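Local coordinates for protein alpha-fucosidase (Bifidobacterium bifidum, PDB 2EAB) that forms the catalytic domain of a larger 1,2-alpha-L-fucosidase, which probably releases terminal alpha-1,2-linked L-fucose from glycans by hydrolysis, at residues A[559-565]-A[574-580]; A[478-482]-A[540-546]; A[418-422]-A[483-489]. One frame throughout, in Å; residues are numbered along the deposited sequence.

Contact 1: residues A[559-565]-A[574-580]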
loop_
_atom_site.group_PDB
_atom_site.type_symbol
_atom_site.label_atom_id
_atom_site.label_comp_id
_atom_site.label_asym_id
_atom_site.label_seq_id
_atom_site.Cartn_x
_atom_site.Cartn_y
_atom_site.Cartn_z
ATOM N N THR A 559 16.356 24.384 4.198
ATOM C CA THR A 559 15.271 23.796 3.424
ATOM C C THR A 559 15.853 22.811 2.421
ATOM O O THR A 559 17.072 22.675 2.293
ATOM C CB THR A 559 14.444 24.844 2.640
ATOM O OG1 THR A 559 15.272 25.438 1.634
ATOM C CG2 THR A 559 13.854 25.917 3.558
ATOM N N THR A 560 14.964 22.140 1.699
ATOM C CA THR A 560 15.374 21.202 0.662
ATOM C C THR A 560 15.579 21.877 -0.696
ATOM O O THR A 560 15.755 21.195 -1.705
ATOM C CB THR A 560 14.336 20.082 0.500
ATOM O OG1 THR A 560 13.046 20.667 0.278
ATOM C CG2 THR A 560 14.276 19.219 1.747
ATOM N N GLY A 561 15.575 23.207 -0.732
ATOM C CA GLY A 561 15.746 23.919 -1.996
ATOM C C GLY A 561 14.498 23.846 -2.852
ATOM O O GLY A 561 13.385 23.695 -2.336
ATOM N N VAL A 562 14.678 23.941 -4.166
ATOM C CA VAL A 562 13.535 24.062 -5.065
ATOM C C VAL A 562 12.539 22.912 -4.875
ATOM O O VAL A 562 12.914 21.735 -4.888
ATOM C CB VAL A 562 13.973 24.281 -6.531
ATOM C CG1 VAL A 562 14.712 23.083 -7.078
ATOM C CG2 VAL A 562 12.783 24.643 -7.394
ATOM N N ALA A 563 11.279 23.273 -4.669
ATOM C CA ALA A 563 10.256 22.282 -4.353
ATOM C C ALA A 563 8.871 22.729 -4.763
ATOM O O ALA A 563 8.561 23.929 -4.758
ATOM C CB ALA A 563 10.277 21.955 -2.864
ATOM N N TYR A 564 8.045 21.738 -5.093
ATOM C CA TYR A 564 6.633 21.914 -5.392
ATOM C C TYR A 564 5.825 21.235 -4.304
ATOM O O TYR A 564 6.186 20.147 -3.846
ATOM C CB TYR A 564 6.321 21.268 -6.741
ATOM C CG TYR A 564 4.907 21.449 -7.241
ATOM C CD1 TYR A 564 4.322 22.713 -7.301
ATOM C CD2 TYR A 564 4.162 20.358 -7.684
ATOM C CE1 TYR A 564 3.028 22.882 -7.773
ATOM C CE2 TYR A 564 2.868 20.519 -8.167
ATOM C CZ TYR A 564 2.309 21.784 -8.206
ATOM O OH TYR A 564 1.030 21.943 -8.684
ATOM N N SER A 565 4.744 21.876 -3.877
ATOM C CA SER A 565 3.823 21.246 -2.945
ATOM C C SER A 565 2.661 20.682 -3.757
ATOM O O SER A 565 1.805 21.446 -4.203
ATOM C CB SER A 565 3.312 22.262 -1.925
ATOM O OG SER A 565 2.684 21.598 -0.841
ATOM N N ASP A 574 11.292 27.985 -2.175
ATOM C CA ASP A 574 12.463 27.672 -1.371
ATOM C C ASP A 574 12.065 26.694 -0.268
ATOM O O ASP A 574 11.767 27.080 0.868
ATOM C CB ASP A 574 13.074 28.957 -0.808
ATOM C CG ASP A 574 14.478 28.760 -0.276
ATOM O OD1 ASP A 574 14.906 27.603 -0.065
ATOM O OD2 ASP A 574 15.166 29.783 -0.073
ATOM N N GLY A 575 12.048 25.415 -0.629
ATOM C CA GLY A 575 11.523 24.377 0.240
ATOM C C GLY A 575 10.030 24.524 0.431
ATOM O O GLY A 575 9.391 25.408 -0.148
ATOM N N ASN A 576 9.472 23.647 1.255
ATOM C CA ASN A 576 8.077 23.724 1.672
ATOM C C ASN A 576 7.848 22.753 2.822
ATOM O O ASN A 576 8.713 21.941 3.145
ATOM C CB ASN A 576 7.089 23.506 0.503
ATOM C CG ASN A 576 7.264 22.163 -0.192
ATOM O OD1 ASN A 576 7.669 21.165 0.415
ATOM N ND2 ASN A 576 6.935 22.130 -1.481
ATOM N N THR A 577 6.676 22.839 3.431
ATOM C CA THR A 577 6.367 22.036 4.604
ATOM C C THR A 577 6.304 20.546 4.269
ATOM O O THR A 577 6.746 19.712 5.065
ATOM C CB THR A 577 5.064 22.519 5.226
ATOM O OG1 THR A 577 5.219 23.909 5.533
ATOM C CG2 THR A 577 4.716 21.742 6.496
ATOM N N TYR A 578 5.774 20.225 3.089
ATOM C CA TYR A 578 5.729 18.860 2.577
ATOM C C TYR A 578 7.119 18.201 2.631
ATOM O O TYR A 578 7.324 17.193 3.324
ATOM C CB TYR A 578 5.129 18.893 1.159
ATOM C CG TYR A 578 5.522 17.756 0.248
ATOM C CD1 TYR A 578 5.139 16.443 0.515
ATOM C CD2 TYR A 578 6.259 18.004 -0.909
ATOM C CE1 TYR A 578 5.515 15.398 -0.333
ATOM C CE2 TYR A 578 6.634 16.977 -1.759
ATOM C CZ TYR A 578 6.260 15.681 -1.472
ATOM O OH TYR A 578 6.672 14.683 -2.330
ATOM N N GLU A 579 8.093 18.800 1.951
ATOM C CA GLU A 579 9.422 18.189 1.893
ATOM C C GLU A 579 10.169 18.258 3.217
ATOM O O GLU A 579 10.825 17.292 3.609
ATOM C CB GLU A 579 10.271 18.788 0.772
ATOM C CG GLU A 579 9.766 18.437 -0.620
ATOM C CD GLU A 579 10.831 18.515 -1.704
ATOM O OE1 GLU A 579 11.951 19.000 -1.442
ATOM O OE2 GLU A 579 10.540 18.093 -2.844
ATOM N N SER A 580 10.073 19.389 3.909
ATOM C CA SER A 580 10.751 19.517 5.196
ATOM C C SER A 580 10.202 18.560 6.241
ATOM O O SER A 580 10.969 18.022 7.040
ATOM C CB SER A 580 10.730 20.954 5.705
ATOM O OG SER A 580 11.545 21.759 4.877
HETATM O O HOH W 1 12.637 19.088 -4.535
HETATM O O HOH W 2 6.412 24.554 -2.973
HETATM O O HOH W 3 9.231 19.082 -5.197
HETATM O O HOH W 4 4.138 21.977 1.535
#
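Glu579, Thr559 and Thr560 lose the most surface where the strand 558-565 meets the chain that turns from strand 572-574 into helix 577-596. Glu579, in the first turn of that helix, reaches back to the strand and accepts a hydrogen bond from Thr560 OG1 to its OE1 (2.6 Å). A long acid suits this place, since its two oxygens can take separate partners: while OE1 takes Thr560, OE2 lies 2.9 Å from a water to which Tyr564 N donates, also at 2.9 Å. Ala563 is small enough to leave room for the carboxylate, its CB packing on Glu579 CD at 3.7 Å. Asn576 is the N-cap; its OD1 accepts from Glu579 N (2.9 Å), satisfying an amide of the first turn that has no carbonyl of an earlier turn to bond to.

Thr559 uses its short hydroxyl twice. OG1 donates to Asp574 OD1 (2.8 Å); it also accepts from Gly561 N two residues on (3.3 Å), and this second bond makes an ST turn. Beside it, Gly575 N donates to Gly561 O (2.8 Å), next to the antiparallel, non-hydrogen-bonded pair Val562-Asp574. Both glycines have positive phi, and a CB on Gly575 would fall 2.5 Å from Thr559 CB, so the close approach depends on a missing side chain.

The arrangement is a beta hairpin running directly into a helix of the family 95 catalytic domain. Strand 548-549 lies on the other side of 558-565 and supplies His548, a second partner of Asp574 OD1. Helix 103-113 packs against Val562, while Tyr564 touches helix 499-502.

Contact 2: residues A[478-482]-A[540-546]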
loop_
_atom_site.group_PDB
_atom_site.type_symbol
_atom_site.label_atom_id
_atom_site.label_comp_id
_atom_site.label_asym_id
_atom_site.label_seq_id
_atom_site.Cartn_x
_atom_site.Cartn_y
_atom_site.Cartn_z
ATOM N N GLY A 478 27.163 4.392 -0.127
ATOM C CA GLY A 478 27.186 5.229 -1.324
ATOM C C GLY A 478 26.869 6.680 -1.017
ATOM O O GLY A 478 26.623 7.047 0.134
ATOM N N GLU A 479 26.879 7.506 -2.060
ATOM C CA GLU A 479 26.645 8.941 -1.910
ATOM C C GLU A 479 25.170 9.328 -1.904
ATOM O O GLU A 479 24.827 10.468 -1.591
ATOM C CB GLU A 479 27.396 9.721 -2.988
ATOM C CG GLU A 479 28.897 9.690 -2.801
ATOM C CD GLU A 479 29.308 10.249 -1.451
ATOM O OE1 GLU A 479 28.991 11.423 -1.163
ATOM O OE2 GLU A 479 29.935 9.501 -0.670
ATOM N N GLY A 480 24.302 8.378 -2.237
ATOM C CA GLY A 480 22.877 8.649 -2.258
ATOM C C GLY A 480 22.164 8.046 -3.441
ATOM O O GLY A 480 22.747 7.825 -4.502
ATOM N N TYR A 481 20.878 7.786 -3.243
ATOM C CA TYR A 481 20.010 7.277 -4.290
ATOM C C TYR A 481 18.765 8.157 -4.342
ATOM O O TYR A 481 18.200 8.525 -3.310
ATOM C CB TYR A 481 19.678 5.785 -4.078
ATOM C CG TYR A 481 19.140 5.449 -2.703
ATOM C CD1 TYR A 481 17.785 5.213 -2.509
ATOM C CD2 TYR A 481 19.989 5.376 -1.595
ATOM C CE1 TYR A 481 17.285 4.915 -1.250
ATOM C CE2 TYR A 481 19.503 5.086 -0.331
ATOM C CZ TYR A 481 18.149 4.859 -0.165
ATOM O OH TYR A 481 17.648 4.569 1.083
ATOM N N MET A 482 18.377 8.514 -5.558
ATOM C CA MET A 482 17.278 9.425 -5.793
ATOM C C MET A 482 16.239 8.729 -6.663
ATOM O O MET A 482 16.583 8.053 -7.630
ATOM C CB MET A 482 17.803 10.685 -6.487
ATOM C CG MET A 482 16.746 11.739 -6.751
ATOM S SD MET A 482 17.384 13.096 -7.749
ATOM C CE MET A 482 17.360 14.469 -6.589
ATOM N N HIS A 540 22.664 10.741 4.323
ATOM C CA HIS A 540 23.899 11.268 3.757
ATOM C C HIS A 540 23.606 12.116 2.520
ATOM O O HIS A 540 24.130 13.224 2.363
ATOM C CB HIS A 540 24.836 10.128 3.371
ATOM C CG HIS A 540 26.157 10.595 2.857
ATOM N ND1 HIS A 540 26.423 10.797 1.520
ATOM C CD2 HIS A 540 27.285 10.930 3.523
ATOM C CE1 HIS A 540 27.669 11.221 1.387
ATOM N NE2 HIS A 540 28.210 11.314 2.588
ATOM N N PHE A 541 22.760 11.578 1.648
ATOM C CA PHE A 541 22.386 12.228 0.401
ATOM C C PHE A 541 21.739 13.578 0.669
ATOM O O PHE A 541 22.153 14.594 0.105
ATOM C CB PHE A 541 21.443 11.314 -0.389
ATOM C CG PHE A 541 20.983 11.888 -1.700
ATOM C CD1 PHE A 541 21.901 12.339 -2.650
ATOM C CD2 PHE A 541 19.627 11.961 -1.992
ATOM C CE1 PHE A 541 21.467 12.870 -3.861
ATOM C CE2 PHE A 541 19.188 12.471 -3.204
ATOM C CZ PHE A 541 20.106 12.937 -4.142
ATOM N N TYR A 542 20.742 13.602 1.546
ATOM C CA TYR A 542 20.051 14.849 1.829
ATOM C C TYR A 542 20.944 15.871 2.504
ATOM O O TYR A 542 20.966 17.032 2.104
ATOM C CB TYR A 542 18.734 14.617 2.586
ATOM C CG TYR A 542 17.597 14.625 1.605
ATOM C CD1 TYR A 542 17.275 13.480 0.873
ATOM C CD2 TYR A 542 16.895 15.797 1.344
ATOM C CE1 TYR A 542 16.263 13.503 -0.080
ATOM C CE2 TYR A 542 15.885 15.832 0.396
ATOM C CZ TYR A 542 15.572 14.680 -0.308
ATOM O OH TYR A 542 14.577 14.700 -1.254
ATOM N N VAL A 543 21.699 15.438 3.508
ATOM C CA VAL A 543 22.583 16.354 4.230
ATOM C C VAL A 543 23.644 16.969 3.312
ATOM O O VAL A 543 23.890 18.181 3.356
ATOM C CB VAL A 543 23.251 15.661 5.449
ATOM C CG1 VAL A 543 24.439 16.477 5.980
ATOM C CG2 VAL A 543 22.228 15.410 6.548
ATOM N N ASN A 544 24.270 16.133 2.489
ATOM C CA ASN A 544 25.423 16.563 1.702
ATOM C C ASN A 544 25.109 17.187 0.352
ATOM O O ASN A 544 25.899 17.995 -0.148
ATOM C CB ASN A 544 26.408 15.408 1.538
ATOM C CG ASN A 544 27.128 15.095 2.822
ATOM O OD1 ASN A 544 28.108 15.753 3.172
ATOM N ND2 ASN A 544 26.635 14.107 3.553
ATOM N N TYR A 545 23.962 16.836 -0.226
ATOM C CA TYR A 545 23.642 17.290 -1.576
ATOM C C TYR A 545 22.373 18.124 -1.709
ATOM O O TYR A 545 22.323 19.036 -2.540
ATOM C CB TYR A 545 23.588 16.102 -2.536
ATOM C CG TYR A 545 24.893 15.359 -2.616
ATOM C CD1 TYR A 545 25.881 15.756 -3.514
ATOM C CD2 TYR A 545 25.147 14.266 -1.786
ATOM C CE1 TYR A 545 27.089 15.084 -3.588
ATOM C CE2 TYR A 545 26.353 13.584 -1.851
ATOM C CZ TYR A 545 27.317 14.000 -2.753
ATOM O OH TYR A 545 28.510 13.322 -2.839
ATOM N N MET A 546 21.356 17.823 -0.905
ATOM C CA MET A 546 20.026 18.402 -1.125
ATOM C C MET A 546 19.683 19.624 -0.278
ATOM O O MET A 546 19.040 20.555 -0.769
ATOM C CB MET A 546 18.940 17.336 -0.965
ATOM C CG MET A 546 19.116 16.119 -1.873
ATOM S SD MET A 546 19.007 16.486 -3.629
ATOM C CE MET A 546 17.266 16.873 -3.795
#
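Glu479 folds back on itself, with chi1 and chi2 both m, and this bend brings its carboxylate alongside the last turns of helix 525-546, to the tip of the Tyr545 ring. There Tyr545, also m at chi1, donates from OH to Glu479 OE1 (2.6 Å), although the placement of that oxygen is less certain than most. A tyrosine suits the spot because its long ring lifts a hydroxyl well clear of the helix.

Phe541 takes the t rotamer, which lays its ring beside the loop. Gly480 makes this possible: its CA sits 3.6 Å from Phe541 CB, and a CB there would come within 2.3 Å of Phe541 CD1. Met482 is extended, t at chi1 and chi2, so that its CE meets the edge of the Phe541 ring (CZ, 4.0 Å) and Met546 CE (3.7 Å). Met546 is coiled, m at all three angles; flexible thioethers can fill such an uneven gap. Asn544 ND2 donates to His540 O (2.9 Å) in the helix, which widens into a pi-type turn at 542-546.

The loop 478-482 thus fills a space between helices of the catalytic domain. Helix 452-463 lines Phe541 through Ala459 and Ala463, while Tyr481, whose OH bonds to Leu534 O, rests on Val508 and Leu512 of helix 507-520.

Contact 3: residues A[418-422]-A[483-489]. With EDO (1,2-ethanediol), chain D.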
loop_
_atom_site.group_PDB
_atom_site.type_symbol
_atom_site.label_atom_id
_atom_site.label_comp_id
_atom_site.label_asym_id
_atom_site.label_seq_id
_atom_site.Cartn_x
_atom_site.Cartn_y
_atom_site.Cartn_z
ATOM N N ASP A 418 1.142 1.308 -11.822
ATOM C CA ASP A 418 2.557 1.310 -11.479
ATOM C C ASP A 418 2.819 1.403 -9.970
ATOM O O ASP A 418 1.933 1.140 -9.147
ATOM C CB ASP A 418 3.299 2.406 -12.285
ATOM C CG ASP A 418 2.944 3.827 -11.853
ATOM O OD1 ASP A 418 2.209 3.978 -10.861
ATOM O OD2 ASP A 418 3.416 4.794 -12.493
ATOM N N PHE A 419 4.054 1.745 -9.622
ATOM C CA PHE A 419 4.436 2.046 -8.248
ATOM C C PHE A 419 4.486 3.568 -8.138
ATOM O O PHE A 419 5.427 4.208 -8.616
ATOM C CB PHE A 419 5.763 1.362 -7.904
ATOM C CG PHE A 419 5.727 -0.120 -8.140
ATOM C CD1 PHE A 419 6.353 -0.676 -9.250
ATOM C CD2 PHE A 419 5.006 -0.957 -7.284
ATOM C CE1 PHE A 419 6.293 -2.045 -9.491
ATOM C CE2 PHE A 419 4.945 -2.331 -7.518
ATOM C CZ PHE A 419 5.590 -2.874 -8.627
ATOM N N HIS A 420 3.436 4.145 -7.552
ATOM C CA HIS A 420 3.278 5.597 -7.472
ATOM C C HIS A 420 3.690 6.019 -6.077
ATOM O O HIS A 420 2.937 5.832 -5.114
ATOM C CB HIS A 420 1.829 6.025 -7.754
ATOM C CG HIS A 420 1.669 6.813 -9.014
ATOM N ND1 HIS A 420 1.382 8.162 -9.045
ATOM C CD2 HIS A 420 1.766 6.424 -10.304
ATOM C CE1 HIS A 420 1.304 8.561 -10.302
ATOM N NE2 HIS A 420 1.541 7.526 -11.087
ATOM N N MET A 421 4.887 6.581 -5.967
ATOM C CA MET A 421 5.587 6.644 -4.690
ATOM C C MET A 421 5.515 8.012 -4.013
ATOM O O MET A 421 6.382 8.363 -3.219
ATOM C CB MET A 421 7.035 6.171 -4.884
ATOM C CG MET A 421 7.684 5.576 -3.645
ATOM S SD MET A 421 9.211 4.715 -4.036
ATOM C CE MET A 421 10.310 6.103 -4.319
ATOM N N ASN A 422 4.459 8.768 -4.294
ATOM C CA ASN A 422 4.242 10.039 -3.604
ATOM C C ASN A 422 2.855 10.108 -2.959
ATOM O O ASN A 422 2.200 11.149 -2.973
ATOM C CB ASN A 422 4.515 11.236 -4.530
ATOM C CG ASN A 422 5.008 12.471 -3.775
ATOM O OD1 ASN A 422 5.421 12.395 -2.616
ATOM N ND2 ASN A 422 4.972 13.617 -4.441
ATOM N N ALA A 483 14.970 8.892 -6.297
ATOM C CA ALA A 483 13.849 8.418 -7.101
ATOM C C ALA A 483 12.683 9.366 -6.879
ATOM O O ALA A 483 12.690 10.168 -5.939
ATOM C CB ALA A 483 13.472 6.989 -6.752
ATOM N N HIS A 484 11.674 9.254 -7.737
ATOM C CA HIS A 484 10.611 10.235 -7.785
ATOM C C HIS A 484 9.230 9.573 -7.647
ATOM O O HIS A 484 9.092 8.622 -6.878
ATOM C CB HIS A 484 10.823 11.091 -9.032
ATOM C CG HIS A 484 12.015 11.983 -8.918
ATOM N ND1 HIS A 484 13.302 11.611 -9.260
ATOM C CD2 HIS A 484 12.105 13.237 -8.428
ATOM C CE1 HIS A 484 14.125 12.617 -9.004
ATOM N NE2 HIS A 484 13.418 13.616 -8.505
ATOM N N THR A 485 8.204 10.094 -8.322
ATOM C CA THR A 485 6.845 9.574 -8.152
ATOM C C THR A 485 6.611 8.279 -8.932
ATOM O O THR A 485 6.290 7.239 -8.355
ATOM C CB THR A 485 5.769 10.623 -8.527
ATOM O OG1 THR A 485 5.819 11.713 -7.598
ATOM C CG2 THR A 485 4.380 10.013 -8.488
ATOM N N GLU A 486 6.742 8.357 -10.251
ATOM C CA GLU A 486 6.418 7.225 -11.106
ATOM C C GLU A 486 7.582 6.254 -11.149
ATOM O O GLU A 486 8.650 6.582 -11.660
ATOM C CB GLU A 486 6.081 7.687 -12.518
ATOM C CG GLU A 486 4.900 8.627 -12.597
ATOM C CD GLU A 486 4.445 8.830 -14.020
ATOM O OE1 GLU A 486 5.304 8.853 -14.931
ATOM O OE2 GLU A 486 3.221 8.971 -14.233
ATOM N N ASN A 487 7.353 5.061 -10.608
ATOM C CA ASN A 487 8.344 4.004 -10.543
ATOM C C ASN A 487 7.814 2.734 -11.189
ATOM O O ASN A 487 6.613 2.614 -11.464
ATOM C CB ASN A 487 8.775 3.792 -9.091
ATOM C CG ASN A 487 9.781 4.828 -8.643
ATOM O OD1 ASN A 487 10.984 4.653 -8.836
ATOM N ND2 ASN A 487 9.299 5.930 -8.080
ATOM N N THR A 488 8.719 1.802 -11.471
ATOM C CA THR A 488 8.363 0.613 -12.240
ATOM C C THR A 488 9.082 -0.612 -11.678
ATOM O O THR A 488 9.714 -0.546 -10.622
ATOM C CB THR A 488 8.746 0.763 -13.729
ATOM O OG1 THR A 488 10.170 0.720 -13.842
ATOM C CG2 THR A 488 8.195 2.050 -14.335
ATOM N N ALA A 489 9.009 -1.721 -12.404
ATOM C CA ALA A 489 9.759 -2.927 -12.070
ATOM C C ALA A 489 11.250 -2.827 -12.428
ATOM O O ALA A 489 12.023 -3.725 -12.087
ATOM C CB ALA A 489 9.131 -4.134 -12.757
HETATM C C1 EDO D . 1.531 14.092 -0.984
HETATM O O1 EDO D . 0.283 14.907 -1.246
HETATM C C2 EDO D . 2.399 14.229 -2.298
HETATM O O2 EDO D . 1.708 13.489 -3.405
HETATM O O HOH W 5 5.561 4.192 -13.896
HETATM O O HOH W 6 1.954 6.400 -14.411
HETATM O O HOH W 7 4.459 14.145 -7.292
#
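A small two-stranded antiparallel sheet, 419-420 with 486-487, joins two loop regions of the family 95 catalytic domain, which belongs to the six-hairpin (alpha/alpha) glycosidase clan. Phe419 and Asn487 form a hydrogen-bonded pair, Phe419 N to Asn487 O at 3.3 Å and Asn487 N to Phe419 O at 2.9 Å. Beyond the strands, Met421 N donates to Thr485 O (2.8 Å), and His420 CA makes a CA-H...O contact with that same oxygen (3.5 Å).

Phe419 and Asn487 share one face, their CB atoms 4.0 Å apart; the Phe419 ring, which meets Tyr447, lies about 7 Å from the bound calcium. Flexible Met421 reaches Ala483, CE to CB at 4.1 Å, and packs on helix 507-520. His420 and Glu486 occupy the other face. Two acids come close there, Asp418 OD2 and Glu486 OE2 at 4.5 Å, and a water donating to each at 2.9 Å eases their repulsion; Glu486 OE1 is bound by Gln133.

At the far end another water links Asn422 ND2 (2.9 Å) and Thr485 OG1 (2.8 Å), the latter also bonded to Ser504. An ethanediol, probably from the crystallisation liquor, donates from O2 to Asn422 O over a very short 2.4 Å.

In the fold
All three contacts lie in the family 95 catalytic domain. Contacts 2 and 3 adjoin in sequence at Met482 and Ala483, and their segments alternate along the chain, with centres about 19 Å apart; contact 1 follows both. Its centre is about 16 Å from that of contact 2, which it meets where Thr560 CG2 packs on Tyr542 CE2 (4.0 Å). With contact 3, about 19 Å away between centres, it shares a probable hydrogen bond between Tyr578 OH and Asn422 OD1 (2.6 Å). An ethanediol also lies about 4 Å from the Tyr578 side chain, consistent with a small pocket there. Contact 3 alone approaches the calcium region: the Ala489 side chain is about 4 Å from that of Leu393, a residue of the bound calcium site.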